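Local coordinates for PTS system, nitrogen regulatory IIA protein (Neisseria meningitidis, PDB 2A0J), which probably takes part in phosphoryl transfer of the phosphotransferase system and in nitrogen regulation, as a IIA-Ntr protein of the EIIA type 2 family, at residues Ile13-Glu18 with Glu140-Ile145; Phe101-Pro106 with Glu115-Leu120; Gly122-Lys127 with Glu131-Val136. One frame throughout, in Å; residues are numbered along the deposited sequence.

Interaction 1: Ile13-Glu18 with Glu140-Ile145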
loop_
_atom_site.group_PDB
_atom_site.type_symbol
_atom_site.label_atom_id
_atom_site.label_comp_id
_atom_site.label_asym_id
_atom_site.label_seq_id
_atom_site.Cartn_x
_atom_site.Cartn_y
_atom_site.Cartn_z
ATOM N N ILE A 13 -7.004 6.351 3.458
ATOM C CA ILE A 13 -5.789 7.140 3.300
ATOM C C ILE A 13 -5.364 7.780 4.619
ATOM O O ILE A 13 -6.177 8.396 5.299
ATOM C CB ILE A 13 -6.003 8.245 2.258
ATOM C CG1 ILE A 13 -6.342 7.606 0.908
ATOM C CG2 ILE A 13 -4.771 9.142 2.180
ATOM C CD1 ILE A 13 -6.741 8.595 -0.155
ATOM N N VAL A 14 -4.089 7.614 4.975
ATOM C CA VAL A 14 -3.516 8.178 6.205
ATOM C C VAL A 14 -2.377 9.104 5.767
ATOM O O VAL A 14 -1.464 8.681 5.055
ATOM C CB VAL A 14 -2.952 7.065 7.138
ATOM C CG1 VAL A 14 -2.388 7.678 8.414
ATOM C CG2 VAL A 14 -4.040 6.072 7.480
ATOM N N LEU A 15 -2.429 10.361 6.197
ATOM C CA LEU A 15 -1.432 11.352 5.797
ATOM C C LEU A 15 -0.240 11.589 6.717
ATOM O O LEU A 15 0.810 12.036 6.255
ATOM C CB LEU A 15 -2.126 12.696 5.566
ATOM C CG LEU A 15 -3.293 12.729 4.577
ATOM C CD1 LEU A 15 -4.030 14.052 4.711
ATOM C CD2 LEU A 15 -2.783 12.519 3.159
ATOM N N ASP A 16 -0.387 11.301 8.010
ATOM C CA ASP A 16 0.695 11.561 8.956
ATOM C C ASP A 16 0.804 10.518 10.062
ATOM O O ASP A 16 0.708 10.841 11.244
ATOM C CB ASP A 16 0.481 12.946 9.571
ATOM C CG ASP A 16 1.697 13.453 10.317
ATOM O OD1 ASP A 16 1.571 14.492 10.996
ATOM O OD2 ASP A 16 2.774 12.826 10.221
ATOM N N MET A 17 1.029 9.267 9.676
ATOM C CA MET A 17 1.128 8.182 10.650
ATOM C C MET A 17 2.476 8.096 11.368
ATOM O O MET A 17 3.534 8.068 10.742
ATOM C CB MET A 17 0.831 6.843 9.973
ATOM C CG MET A 17 0.920 5.643 10.913
ATOM S SD MET A 17 0.797 4.060 10.051
ATOM C CE MET A 17 -0.964 3.927 9.884
ATOM N N GLU A 18 2.422 8.065 12.692
ATOM C CA GLU A 18 3.617 7.958 13.510
ATOM C C GLU A 18 3.864 6.469 13.724
ATOM O O GLU A 18 3.202 5.824 14.540
ATOM C CB GLU A 18 3.388 8.662 14.849
ATOM C CG GLU A 18 4.525 8.519 15.842
ATOM C CD GLU A 18 4.263 9.289 17.120
ATOM O OE1 GLU A 18 4.205 10.536 17.058
ATOM O OE2 GLU A 18 4.107 8.653 18.184
ATOM N N GLU A 140 -7.566 14.143 -0.696
ATOM C CA GLU A 140 -8.177 14.288 -2.015
ATOM C C GLU A 140 -7.081 14.505 -3.060
ATOM O O GLU A 140 -7.150 13.963 -4.162
ATOM C CB GLU A 140 -9.179 15.458 -2.043
ATOM C CG GLU A 140 -9.133 16.414 -0.846
ATOM C CD GLU A 140 -9.871 15.897 0.388
ATOM O OE1 GLU A 140 -9.212 15.719 1.433
ATOM O OE2 GLU A 140 -11.111 15.681 0.314
ATOM N N GLU A 141 -6.069 15.299 -2.714
ATOM C CA GLU A 141 -4.949 15.539 -3.620
ATOM C C GLU A 141 -4.224 14.210 -3.857
ATOM O O GLU A 141 -3.808 13.907 -4.980
ATOM C CB GLU A 141 -3.975 16.559 -3.017
ATOM C CG GLU A 141 -4.525 17.974 -2.932
ATOM C CD GLU A 141 -3.716 18.866 -2.007
ATOM O OE1 GLU A 141 -3.692 18.589 -0.789
ATOM O OE2 GLU A 141 -3.105 19.843 -2.493
ATOM N N VAL A 142 -4.070 13.418 -2.796
ATOM C CA VAL A 142 -3.418 12.119 -2.928
ATOM C C VAL A 142 -4.157 11.250 -3.946
ATOM O O VAL A 142 -3.535 10.637 -4.815
ATOM C CB VAL A 142 -3.367 11.378 -1.581
ATOM C CG1 VAL A 142 -2.882 9.953 -1.781
ATOM C CG2 VAL A 142 -2.442 12.119 -0.629
ATOM N N ARG A 143 -5.484 11.204 -3.838
ATOM C CA ARG A 143 -6.291 10.415 -4.764
ATOM C C ARG A 143 -6.152 10.935 -6.186
ATOM O O ARG A 143 -5.969 10.159 -7.121
ATOM C CB ARG A 143 -7.774 10.445 -4.371
ATOM C CG ARG A 143 -8.136 9.588 -3.174
ATOM C CD ARG A 143 -9.643 9.558 -2.932
ATOM N NE ARG A 143 -10.386 8.836 -3.965
ATOM C CZ ARG A 143 -10.886 9.392 -5.061
ATOM N NH1 ARG A 143 -10.734 10.689 -5.283
ATOM N NH2 ARG A 143 -11.540 8.643 -5.939
ATOM N N ALA A 144 -6.251 12.251 -6.340
ATOM C CA ALA A 144 -6.145 12.884 -7.647
ATOM C C ALA A 144 -4.841 12.485 -8.324
ATOM O O ALA A 144 -4.818 12.185 -9.517
ATOM C CB ALA A 144 -6.224 14.411 -7.505
ATOM N N ILE A 145 -3.754 12.478 -7.561
ATOM C CA ILE A 145 -2.463 12.103 -8.115
ATOM C C ILE A 145 -2.420 10.611 -8.448
ATOM O O ILE A 145 -2.012 10.224 -9.540
ATOM C CB ILE A 145 -1.315 12.436 -7.134
ATOM C CG1 ILE A 145 -1.275 13.946 -6.880
ATOM C CG2 ILE A 145 0.014 11.936 -7.701
ATOM C CD1 ILE A 145 -0.382 14.358 -5.724
#
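Ile13 and Leu15 carry the contact between the edge strand of the mixed sheet of this EIIA type 2 fold and the C-terminal helix, residues 139-146. Ile13 lies on the strand and Leu15 at the corner where the chain turns. Their side chains set out toward the helix and meet Val142 and Arg143 there. Leu15 CD2 touches Val142 CG2 at 3.8 Å, and the two side chains lie alongside each other with their ends pointing opposite ways. With chi1 of Val142 at 171°, CG1 stands anti to the backbone N. This puts CG2 beside that N, where it takes the leucine methyl. CG1 is the branch nearer Ile13, but its 4.4 Å to Ile13 CD1 is a loose approach. Val142 is buried and also packs on Phe80 of the neighbouring strand 77-83 and on Leu133 of helix 127-135. Ile13 CG1 lies beside its own N, opposite the carbonyl carbon (chi1 -61°). Its chi2 of 173° stretches the chain and carries CD1 out to the arginine. Arg143 meets it with its aliphatic part; NE, farther along, is hydrogen-bonded to Leu8 O. The two side chains are roughly perpendicular, with Ile13 CD1 3.5 Å from Arg143 CG and farther from CD.

Interaction 2: Phe101-Pro106 with Glu115-Leu120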
loop_
_atom_site.group_PDB
_atom_site.type_symbol
_atom_site.label_atom_id
_atom_site.label_comp_id
_atom_site.label_asym_id
_atom_site.label_seq_id
_atom_site.Cartn_x
_atom_site.Cartn_y
_atom_site.Cartn_z
ATOM N N PHE A 101 1.686 1.926 -0.383
ATOM C CA PHE A 101 0.399 1.578 -0.979
ATOM C C PHE A 101 0.170 0.070 -0.760
ATOM O O PHE A 101 0.938 -0.758 -1.250
ATOM C CB PHE A 101 0.379 1.915 -2.480
ATOM C CG PHE A 101 -0.995 1.832 -3.099
ATOM C CD1 PHE A 101 -1.631 0.600 -3.263
ATOM C CD2 PHE A 101 -1.676 2.989 -3.465
ATOM C CE1 PHE A 101 -2.928 0.522 -3.779
ATOM C CE2 PHE A 101 -2.978 2.924 -3.982
ATOM C CZ PHE A 101 -3.603 1.688 -4.138
ATOM N N ILE A 102 -0.875 -0.280 -0.007
ATOM C CA ILE A 102 -1.178 -1.686 0.272
ATOM C C ILE A 102 -2.341 -2.163 -0.575
ATOM O O ILE A 102 -3.318 -1.446 -0.750
ATOM C CB ILE A 102 -1.561 -1.927 1.751
ATOM C CG1 ILE A 102 -0.574 -1.228 2.687
ATOM C CG2 ILE A 102 -1.587 -3.421 2.034
ATOM C CD1 ILE A 102 -0.847 0.264 2.876
ATOM N N LEU A 103 -2.232 -3.379 -1.096
ATOM C CA LEU A 103 -3.284 -3.955 -1.923
ATOM C C LEU A 103 -3.621 -5.392 -1.539
ATOM O O LEU A 103 -2.731 -6.239 -1.457
ATOM C CB LEU A 103 -2.878 -3.934 -3.397
ATOM C CG LEU A 103 -3.954 -4.507 -4.328
ATOM C CD1 LEU A 103 -5.169 -3.592 -4.308
ATOM C CD2 LEU A 103 -3.427 -4.647 -5.741
ATOM N N LEU A 104 -4.906 -5.654 -1.307
ATOM C CA LEU A 104 -5.397 -6.997 -0.973
ATOM C C LEU A 104 -6.303 -7.442 -2.131
ATOM O O LEU A 104 -7.325 -6.809 -2.410
ATOM C CB LEU A 104 -6.210 -6.979 0.319
ATOM C CG LEU A 104 -5.722 -7.799 1.509
ATOM C CD1 LEU A 104 -6.878 -7.895 2.504
ATOM C CD2 LEU A 104 -5.271 -9.198 1.077
ATOM N N VAL A 105 -5.944 -8.534 -2.796
ATOM C CA VAL A 105 -6.734 -8.995 -3.929
ATOM C C VAL A 105 -7.331 -10.392 -3.797
ATOM O O VAL A 105 -6.799 -11.250 -3.090
ATOM C CB VAL A 105 -5.887 -8.947 -5.229
ATOM C CG1 VAL A 105 -5.433 -7.524 -5.491
ATOM C CG2 VAL A 105 -4.671 -9.867 -5.112
ATOM N N PRO A 106 -8.476 -10.627 -4.451
ATOM C CA PRO A 106 -9.083 -11.960 -4.371
ATOM C C PRO A 106 -8.190 -12.934 -5.140
ATOM O O PRO A 106 -7.319 -12.514 -5.901
ATOM C CB PRO A 106 -10.451 -11.763 -5.034
ATOM C CG PRO A 106 -10.231 -10.606 -5.969
ATOM C CD PRO A 106 -9.368 -9.682 -5.146
ATOM N N GLU A 115 -1.852 -5.537 -13.464
ATOM C CA GLU A 115 -2.079 -4.267 -14.146
ATOM C C GLU A 115 -2.053 -3.120 -13.152
ATOM O O GLU A 115 -1.381 -2.112 -13.370
ATOM C CB GLU A 115 -3.438 -4.270 -14.850
ATOM C CG GLU A 115 -3.704 -5.483 -15.719
ATOM C CD GLU A 115 -2.684 -5.641 -16.823
ATOM O OE1 GLU A 115 -2.475 -4.669 -17.577
ATOM O OE2 GLU A 115 -2.098 -6.741 -16.937
ATOM N N VAL A 116 -2.802 -3.276 -12.067
ATOM C CA VAL A 116 -2.869 -2.253 -11.037
ATOM C C VAL A 116 -1.489 -2.003 -10.440
ATOM O O VAL A 116 -1.057 -0.855 -10.319
ATOM C CB VAL A 116 -3.865 -2.660 -9.917
ATOM C CG1 VAL A 116 -3.719 -1.744 -8.708
ATOM C CG2 VAL A 116 -5.285 -2.584 -10.443
ATOM N N LEU A 117 -0.802 -3.083 -10.074
ATOM C CA LEU A 117 0.529 -2.982 -9.484
ATOM C C LEU A 117 1.497 -2.331 -10.449
ATOM O O LEU A 117 2.248 -1.426 -10.080
ATOM C CB LEU A 117 1.060 -4.369 -9.121
ATOM C CG LEU A 117 0.513 -5.052 -7.870
ATOM C CD1 LEU A 117 1.088 -6.449 -7.779
ATOM C CD2 LEU A 117 0.887 -4.245 -6.641
ATOM N N SER A 118 1.477 -2.813 -11.687
ATOM C CA SER A 118 2.354 -2.307 -12.729
ATOM C C SER A 118 2.137 -0.826 -12.984
ATOM O O SER A 118 3.092 -0.060 -13.122
ATOM C CB SER A 118 2.128 -3.088 -14.021
ATOM O OG SER A 118 2.941 -2.584 -15.062
ATOM N N LYS A 119 0.880 -0.413 -13.058
ATOM C CA LYS A 119 0.602 0.994 -13.301
ATOM C C LYS A 119 1.096 1.828 -12.143
ATOM O O LYS A 119 1.762 2.830 -12.348
ATOM C CB LYS A 119 -0.893 1.224 -13.517
ATOM C CG LYS A 119 -1.354 0.894 -14.924
ATOM C CD LYS A 119 -0.612 1.753 -15.931
ATOM C CE LYS A 119 -1.051 1.460 -17.354
ATOM N NZ LYS A 119 -0.267 2.267 -18.332
ATOM N N LEU A 120 0.782 1.407 -10.923
ATOM C CA LEU A 120 1.211 2.144 -9.744
ATOM C C LEU A 120 2.726 2.333 -9.727
ATOM O O LEU A 120 3.207 3.442 -9.518
ATOM C CB LEU A 120 0.747 1.425 -8.470
ATOM C CG LEU A 120 -0.763 1.455 -8.194
ATOM C CD1 LEU A 120 -1.128 0.420 -7.131
ATOM C CD2 LEU A 120 -1.176 2.862 -7.761
#
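Phe101 and Leu103 of strand 97-106 receive Leu120, Val116 and Leu117 of helix 110-124. This is helix-on-sheet packing in the EIIA type 2 fold. The strand is an inner one of the mixed sheet, and the helix follows it in the chain. The two short segments run nearly antiparallel, at 168°, with their axes 10.9 Å apart.

The tight part is at Phe101. Leu120 CD1 sits over one face of the ring in a CH-pi contact, 3.9 Å from the ring centroid and 16° off the ring normal. It is offset toward the rim, and its nearest ring atom is Phe101 CE1 at 3.8 Å. The other methyl, Leu120 CD2, comes to 4.2 Å from Phe101 CE2. A chi1 of -169° places Phe101 CG opposite the backbone N and sends the ring out from the strand to the helix, where Leu120 lies on its face. Phe80 and Leu8 also touch Phe101.

Packing is looser around Leu103. Its CD2 methyl approaches Val116 CG1 at 4.2 Å and Leu117 CD2 at 4.4 Å. Both Leu103 and Leu117 also pack on His67 of strand 63-70, probably the phosphoryl-accepting histidine, as in relatives. Phe101, Leu103 and Leu120 are buried, whereas Val116 and Leu117 are partly exposed, and the outer face of the helix meets solvent.

No hydrogen bond or salt bridge links the segments. The contact rests on apolar packing and the CH-pi approach, consistent with burial of hydrocarbon being the main attraction between them.

Interaction 3: Gly122-Lys127 with Glu131-Val136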
loop_
_atom_site.group_PDB
_atom_site.type_symbol
_atom_site.label_atom_id
_atom_site.label_comp_id
_atom_site.label_asym_id
_atom_site.label_seq_id
_atom_site.Cartn_x
_atom_site.Cartn_y
_atom_site.Cartn_z
ATOM N N GLY A 122 4.664 2.488 -12.052
ATOM C CA GLY A 122 4.993 3.461 -13.076
ATOM C C GLY A 122 4.936 4.862 -12.508
ATOM O O GLY A 122 5.880 5.645 -12.671
ATOM N N LYS A 123 3.834 5.176 -11.830
ATOM C CA LYS A 123 3.664 6.492 -11.234
ATOM C C LYS A 123 4.762 6.798 -10.232
ATOM O O LYS A 123 5.311 7.906 -10.216
ATOM C CB LYS A 123 2.312 6.602 -10.528
ATOM C CG LYS A 123 1.114 6.588 -11.442
ATOM C CD LYS A 123 -0.144 6.945 -10.672
ATOM C CE LYS A 123 -1.338 7.172 -11.601
ATOM N NZ LYS A 123 -1.151 8.345 -12.503
ATOM N N PHE A 124 5.077 5.808 -9.401
ATOM C CA PHE A 124 6.094 5.950 -8.365
ATOM C C PHE A 124 7.527 6.074 -8.882
ATOM O O PHE A 124 8.421 6.517 -8.153
ATOM C CB PHE A 124 6.003 4.781 -7.377
ATOM C CG PHE A 124 4.698 4.720 -6.631
ATOM C CD1 PHE A 124 4.077 5.884 -6.189
ATOM C CD2 PHE A 124 4.097 3.498 -6.356
ATOM C CE1 PHE A 124 2.872 5.834 -5.481
ATOM C CE2 PHE A 124 2.888 3.434 -5.647
ATOM C CZ PHE A 124 2.277 4.604 -5.210
ATOM N N SER A 125 7.753 5.694 -10.132
ATOM C CA SER A 125 9.093 5.787 -10.699
ATOM C C SER A 125 9.407 7.216 -11.113
ATOM O O SER A 125 10.549 7.535 -11.440
ATOM C CB SER A 125 9.227 4.863 -11.912
ATOM O OG SER A 125 8.285 5.203 -12.916
ATOM N N GLN A 126 8.389 8.073 -11.091
ATOM C CA GLN A 126 8.545 9.473 -11.479
ATOM C C GLN A 126 8.845 10.356 -10.287
ATOM O O GLN A 126 8.067 10.413 -9.332
ATOM C CB GLN A 126 7.284 9.978 -12.166
ATOM C CG GLN A 126 6.944 9.246 -13.439
ATOM C CD GLN A 126 5.752 9.861 -14.127
ATOM O OE1 GLN A 126 5.709 11.075 -14.341
ATOM N NE2 GLN A 126 4.775 9.031 -14.481
ATOM N N LYS A 127 9.970 11.059 -10.357
ATOM C CA LYS A 127 10.397 11.924 -9.271
ATOM C C LYS A 127 9.362 12.966 -8.849
ATOM O O LYS A 127 9.104 13.147 -7.658
ATOM C CB LYS A 127 11.707 12.623 -9.641
ATOM C CG LYS A 127 12.285 13.443 -8.498
ATOM C CD LYS A 127 13.696 13.899 -8.783
ATOM C CE LYS A 127 14.251 14.672 -7.601
ATOM N NZ LYS A 127 14.205 13.860 -6.355
ATOM N N GLU A 131 7.445 13.443 -5.266
ATOM C CA GLU A 131 7.617 14.723 -4.594
ATOM C C GLU A 131 6.275 15.329 -4.205
ATOM O O GLU A 131 6.148 15.909 -3.128
ATOM C CB GLU A 131 8.397 15.691 -5.486
ATOM C CG GLU A 131 9.899 15.465 -5.460
ATOM C CD GLU A 131 10.648 16.365 -6.420
ATOM O OE1 GLU A 131 11.891 16.440 -6.315
ATOM O OE2 GLU A 131 9.995 16.991 -7.281
ATOM N N SER A 132 5.276 15.191 -5.078
ATOM C CA SER A 132 3.940 15.712 -4.802
ATOM C C SER A 132 3.297 14.945 -3.650
ATOM O O SER A 132 2.749 15.547 -2.723
ATOM C CB SER A 132 3.048 15.599 -6.040
ATOM O OG SER A 132 3.405 16.560 -7.010
ATOM N N LEU A 133 3.366 13.615 -3.721
ATOM C CA LEU A 133 2.799 12.751 -2.689
ATOM C C LEU A 133 3.415 13.032 -1.325
ATOM O O LEU A 133 2.823 12.709 -0.293
ATOM C CB LEU A 133 2.982 11.272 -3.063
ATOM C CG LEU A 133 2.072 10.798 -4.207
ATOM C CD1 LEU A 133 2.557 9.483 -4.762
ATOM C CD2 LEU A 133 0.641 10.672 -3.709
ATOM N N MET A 134 4.599 13.641 -1.317
ATOM C CA MET A 134 5.267 13.975 -0.067
ATOM C C MET A 134 4.896 15.361 0.472
ATOM O O MET A 134 5.177 15.659 1.635
ATOM C CB MET A 134 6.797 13.913 -0.225
ATOM C CG MET A 134 7.383 12.512 -0.302
ATOM S SD MET A 134 6.990 11.466 1.112
ATOM C CE MET A 134 8.109 12.080 2.317
ATOM N N THR A 135 4.272 16.206 -0.349
ATOM C CA THR A 135 3.924 17.555 0.114
ATOM C C THR A 135 2.444 17.929 0.196
ATOM O O THR A 135 2.062 18.719 1.059
ATOM C CB THR A 135 4.647 18.648 -0.725
ATOM O OG1 THR A 135 4.236 18.568 -2.099
ATOM C CG2 THR A 135 6.162 18.469 -0.633
ATOM N N VAL A 136 1.615 17.372 -0.683
ATOM C CA VAL A 136 0.187 17.685 -0.681
ATOM C C VAL A 136 -0.414 17.585 0.720
ATOM O O VAL A 136 -0.059 16.704 1.499
ATOM C CB VAL A 136 -0.589 16.778 -1.664
ATOM C CG1 VAL A 136 -0.096 17.035 -3.076
ATOM C CG2 VAL A 136 -0.411 15.311 -1.293
#
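A short helix-to-helix connection underlies this contact: helix 110-124 ends, the chain turns, and helix 127-135 begins with Gln126 at its N-cap position. Lys127 and Glu131 lie four residues apart in the second helix. Their backbones are joined by the i to i+4 helical hydrogen bond, Glu131 N to Lys127 O, 2.9 Å long with an angle of 153° at the hydrogen.

The same two residues form a salt bridge on the exposed side of that helix. Lys127 NZ is 3.5 Å from Glu131 OE1, a rather long approach. The lysine chain leaves the backbone with CG opposite N (chi1 -174°) and stays extended as far as CE. Its CG, CD and CE all lie alongside the same carboxylate oxygen. The bend at chi4 (57°) leaves CE closer to that oxygen than NZ, with Lys127 CE 3.2 Å from Glu131 OE1. The glutamate chain is extended beyond CG, and the two side chains meet at a slant. Both residues are exposed, so solvent probably screens the pair.

The buried half of the contact is apolar and spans the turn. Phe124, from the last turn of helix 110-124, meets Leu133 nearly at right angles. Phe124 also packs on Val63 and Ile65 of strand 63-70, and Leu133 on Leu99 of strand 97-106, so both helices rest on the sheet here. Arg82 reaches in from strand 77-83 and hydrogen-bonds to Leu133 O and Val136 O, tying the Leu133-Val136 region to that strand. The leucine methyl comes to the edge of the phenyl ring, in its plane, with Leu133 CD1 3.7 Å from Phe124 CE1.

Overall arrangement
Interactions 1 and 2 set helices against the same mixed sheet; interaction 3 joins two helices that also rest on it. Interaction 2 lies beside His67, probably the phosphorylated histidine. Interaction 3 follows it in the chain, using the end of the same helix. Their centres are about 17 Å apart, yet they touch where Phe101 CB meets Phe124 CZ at 4.3 Å. Interaction 1 closes a loop of the chain that contains the other two. Its centre lies about 12 Å from that of interaction 3, and successive helices 127-135 and 139-146 join them: Ile145 CD1 packs on Ser132 CB at 3.7 Å. Interactions 1 and 2 do not touch; their nearest atoms are about 7 Å apart.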